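Local coordinates for light Chain (Clostridium botulinum, PDB 6BVD), which is the zinc-dependent protease domain of a mosaic botulinum neurotoxin and probably cleaves a neuronal SNARE protein inside the nerve terminal, at residues Thr165-Gly170 with Val195-Glu200. Numbering follows the deposited sequence.
Sequences TTNKTG and VEFSPE
Asn167 meets Phe197 and Ser198 through its amide: chi1 (-54°) sets CG on the side of its own backbone N, 3.6 Å from Phe197 CD1, and the turn about chi2 (-56°) brings OD1 to Ser198 N. The amide lies against the CD1 and CE1 side of the Phe197 ring, its plane tilted 26° from that of the ring. Asn167 OD1 accepts the backbone N-H of Ser198 at 2.8 Å, with the donor nearly in line with the amide C=O. Asn167 ND2 donates to a water, which in turn donates to Ser198 O. OD1 accepting from a backbone N-H and ND2 donating to the water are consistent with the amide orientation as modelled. The Asn167 side chain carries on the pairing where the regular ladder stops. In that ladder Lys168 and Glu196 form an antiparallel hydrogen-bonded pair: Lys168 N to Glu196 O is 3.0 Å and Glu196 N to Lys168 O is 2.9 Å. These residues join strand 168-171, an edge strand of the mixed sheet within this chain, to strand 193-196. The sheet belongs to the zinc protease fold of the clostridial neurotoxin light chains. On one face the Lys168 and Glu196 side chains run side by side. Glu196 OE2 lies 3.3 Å from Lys168 CD, so the carboxylate meets the aliphatic part of the lysine. Lys168 NZ and Glu196 OE2 are 5.1 Å apart and make no direct contact, so any attraction acts at longer range. The other face bears Thr169 and Val195, a non-hydrogen-bonded pair. Val195 CG2 sits 3.6 Å from Thr169 OG1. That hydroxyl hydrogen-bonds to Glu229 of the HExxH helix 222-237, whose His228 and His232 bind the zinc ion. Val195 and Phe197 also pack on this helix, touching Val233 and Ile225 respectively.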
ATOM      1  N   THR A 165      20.180  -8.681  15.320  1.00 26.68           N
ATOM      2  CA  THR A 165      20.432  -7.369  14.708  1.00 26.49           C
ATOM      3  C   THR A 165      21.348  -7.457  13.471  1.00 33.80           C
ATOM      4  O   THR A 165      21.531  -6.472  12.753  1.00 36.31           O
ATOM      5  CB  THR A 165      21.076  -6.392  15.732  1.00 36.73           C
ATOM      6  OG1 THR A 165      22.395  -6.839  16.044  1.00 34.68           O
ATOM      7  CG2 THR A 165      20.287  -6.360  17.030  1.00 35.11           C
ATOM      8  N   THR A 166      21.889  -8.639  13.187  1.00 26.62           N
ATOM      9  CA  THR A 166      22.829  -8.788  12.078  1.00 27.03           C
ATOM     10  C   THR A 166      22.140  -9.246  10.784  1.00 29.20           C
ATOM     11  O   THR A 166      21.564 -10.323  10.744  1.00 35.03           O
ATOM     12  CB  THR A 166      23.939  -9.817  12.425  1.00 37.64           C
ATOM     13  OG1 THR A 166      24.576  -9.437  13.633  1.00 33.77           O
ATOM     14  CG2 THR A 166      24.981  -9.919  11.316  1.00 34.43           C
ATOM     15  N   ASN A 167      22.206  -8.428   9.736  1.00 27.50           N
ATOM     16  CA  ASN A 167      21.809  -8.857   8.402  1.00 28.69           C
ATOM     17  C   ASN A 167      23.052  -9.204   7.605  1.00 32.57           C
ATOM     18  O   ASN A 167      24.103  -8.580   7.804  1.00 30.36           O
ATOM     19  CB  ASN A 167      21.022  -7.756   7.705  1.00 25.63           C
ATOM     20  CG  ASN A 167      19.863  -7.283   8.522  1.00 28.25           C
ATOM     21  OD1 ASN A 167      18.997  -8.073   8.925  1.00 24.50           O
ATOM     22  ND2 ASN A 167      19.840  -5.987   8.799  1.00 22.18           N
ATOM     23  N   LYS A 168      23.006 -10.229   6.748  1.00 32.06           N
ATOM     24  CA  LYS A 168      24.191 -10.484   5.932  1.00 28.57           C
ATOM     25  C   LYS A 168      23.874 -11.190   4.641  1.00 27.09           C
ATOM     26  O   LYS A 168      22.918 -11.929   4.557  1.00 24.08           O
ATOM     27  CB  LYS A 168      25.240 -11.291   6.702  1.00 34.93           C
ATOM     28  CG  LYS A 168      24.791 -12.645   7.125  1.00 47.08           C
ATOM     29  CD  LYS A 168      25.943 -13.420   7.762  1.00 52.42           C
ATOM     30  CE  LYS A 168      26.544 -12.627   8.895  1.00 51.51           C
ATOM     31  NZ  LYS A 168      27.572 -13.398   9.642  1.00 65.72           N
ATOM     32  N   THR A 169      24.725 -10.976   3.647  1.00 26.39           N
ATOM     33  CA  THR A 169      24.527 -11.532   2.310  1.00 26.01           C
ATOM     34  C   THR A 169      25.702 -12.468   2.038  1.00 22.36           C
ATOM     35  O   THR A 169      26.798 -12.223   2.548  1.00 22.13           O
ATOM     36  CB  THR A 169      24.425 -10.382   1.279  1.00 26.88           C
ATOM     37  OG1 THR A 169      23.319  -9.540   1.638  1.00 26.69           O
ATOM     38  CG2 THR A 169      24.194 -10.880  -0.137  1.00 27.10           C
ATOM     39  N   GLY A 170      25.486 -13.519   1.252  1.00 15.20           N
ATOM     40  CA  GLY A 170      26.528 -14.459   0.877  1.00 14.45           C
ATOM     41  C   GLY A 170      26.246 -15.168  -0.433  1.00 20.80           C
ATOM     42  O   GLY A 170      25.121 -15.141  -0.888  1.00 20.22           O
ATOM     43  N   VAL A 195      20.447 -14.263   1.669  1.00 23.72           N
ATOM     44  CA  VAL A 195      20.397 -13.169   2.667  1.00 24.44           C
ATOM     45  C   VAL A 195      19.821 -13.632   4.014  1.00 21.92           C
ATOM     46  O   VAL A 195      18.853 -14.349   4.056  1.00 26.42           O
ATOM     47  CB  VAL A 195      19.561 -11.970   2.164  1.00 26.08           C
ATOM     48  CG1 VAL A 195      19.325 -10.956   3.301  1.00 18.73           C
ATOM     49  CG2 VAL A 195      20.265 -11.308   0.990  1.00 21.58           C
ATOM     50  N   GLU A 196      20.459 -13.272   5.122  1.00 14.71           N
ATOM     51  CA  GLU A 196      19.846 -13.409   6.429  1.00 17.80           C
ATOM     52  C   GLU A 196      19.343 -12.026   6.797  1.00 22.34           C
ATOM     53  O   GLU A 196      20.153 -11.087   6.884  1.00 22.54           O
ATOM     54  CB  GLU A 196      20.855 -13.901   7.474  1.00 22.71           C
ATOM     55  CG  GLU A 196      21.508 -15.209   7.094  1.00 28.72           C
ATOM     56  CD  GLU A 196      22.734 -15.478   7.940  1.00 36.05           C
ATOM     57  OE1 GLU A 196      22.673 -15.273   9.175  1.00 34.15           O
ATOM     58  OE2 GLU A 196      23.775 -15.818   7.354  1.00 41.41           O
ATOM     59  N   PHE A 197      18.033 -11.887   6.958  1.00 20.99           N
ATOM     60  CA  PHE A 197      17.445 -10.562   7.164  1.00 24.54           C
ATOM     61  C   PHE A 197      16.469 -10.542   8.334  1.00 27.22           C
ATOM     62  O   PHE A 197      15.592 -11.428   8.490  1.00 24.78           O
ATOM     63  CB  PHE A 197      16.733 -10.078   5.898  1.00 30.79           C
ATOM     64  CG  PHE A 197      16.380  -8.618   5.956  1.00 27.22           C
ATOM     65  CD1 PHE A 197      17.389  -7.670   5.872  1.00 23.23           C
ATOM     66  CD2 PHE A 197      15.077  -8.202   6.148  1.00 26.86           C
ATOM     67  CE1 PHE A 197      17.087  -6.316   5.964  1.00 27.96           C
ATOM     68  CE2 PHE A 197      14.769  -6.840   6.222  1.00 28.56           C
ATOM     69  CZ  PHE A 197      15.765  -5.917   6.142  1.00 24.22           C
ATOM     70  N   SER A 198      16.576  -9.475   9.123  1.00 20.08           N
ATOM     71  CA  SER A 198      15.826  -9.357  10.353  1.00 20.83           C
ATOM     72  C   SER A 198      15.195  -7.951  10.398  1.00 31.38           C
ATOM     73  O   SER A 198      15.829  -7.015  10.888  1.00 29.67           O
ATOM     74  CB  SER A 198      16.761  -9.582  11.549  1.00 17.21           C
ATOM     75  OG  SER A 198      16.092  -9.659  12.786  1.00 20.60           O
ATOM     76  N   PRO A 199      13.966  -7.798   9.850  1.00 27.38           N
ATOM     77  CA  PRO A 199      13.349  -6.459   9.711  1.00 28.14           C
ATOM     78  C   PRO A 199      12.904  -5.791  11.016  1.00 27.80           C
ATOM     79  O   PRO A 199      12.769  -4.555  11.049  1.00 31.51           O
ATOM     80  CB  PRO A 199      12.123  -6.728   8.822  1.00 30.77           C
ATOM     81  CG  PRO A 199      11.767  -8.144   9.119  1.00 26.42           C
ATOM     82  CD  PRO A 199      13.099  -8.867   9.305  1.00 22.03           C
ATOM     83  N   GLU A 200      12.643  -6.569  12.055  1.00 24.27           N
ATOM     84  CA  GLU A 200      12.124  -6.029  13.305  1.00 25.96           C
ATOM     85  C   GLU A 200      13.171  -5.545  14.316  1.00 30.57           C
ATOM     86  O   GLU A 200      12.796  -5.017  15.352  1.00 33.72           O
ATOM     87  CB  GLU A 200      11.260  -7.079  13.998  1.00 26.61           C
ATOM     88  CG  GLU A 200      10.013  -7.463  13.189  1.00 34.92           C
ATOM     89  CD  GLU A 200       9.073  -8.340  13.976  1.00 34.98           C
ATOM     90  OE1 GLU A 200       9.376  -9.535  14.174  1.00 38.61           O
ATOM     91  OE2 GLU A 200       8.040  -7.830  14.426  1.00 32.74           O
TER
HETATM   92  O   HOH W   1      17.486  -4.914  10.427  1.00 36.49           O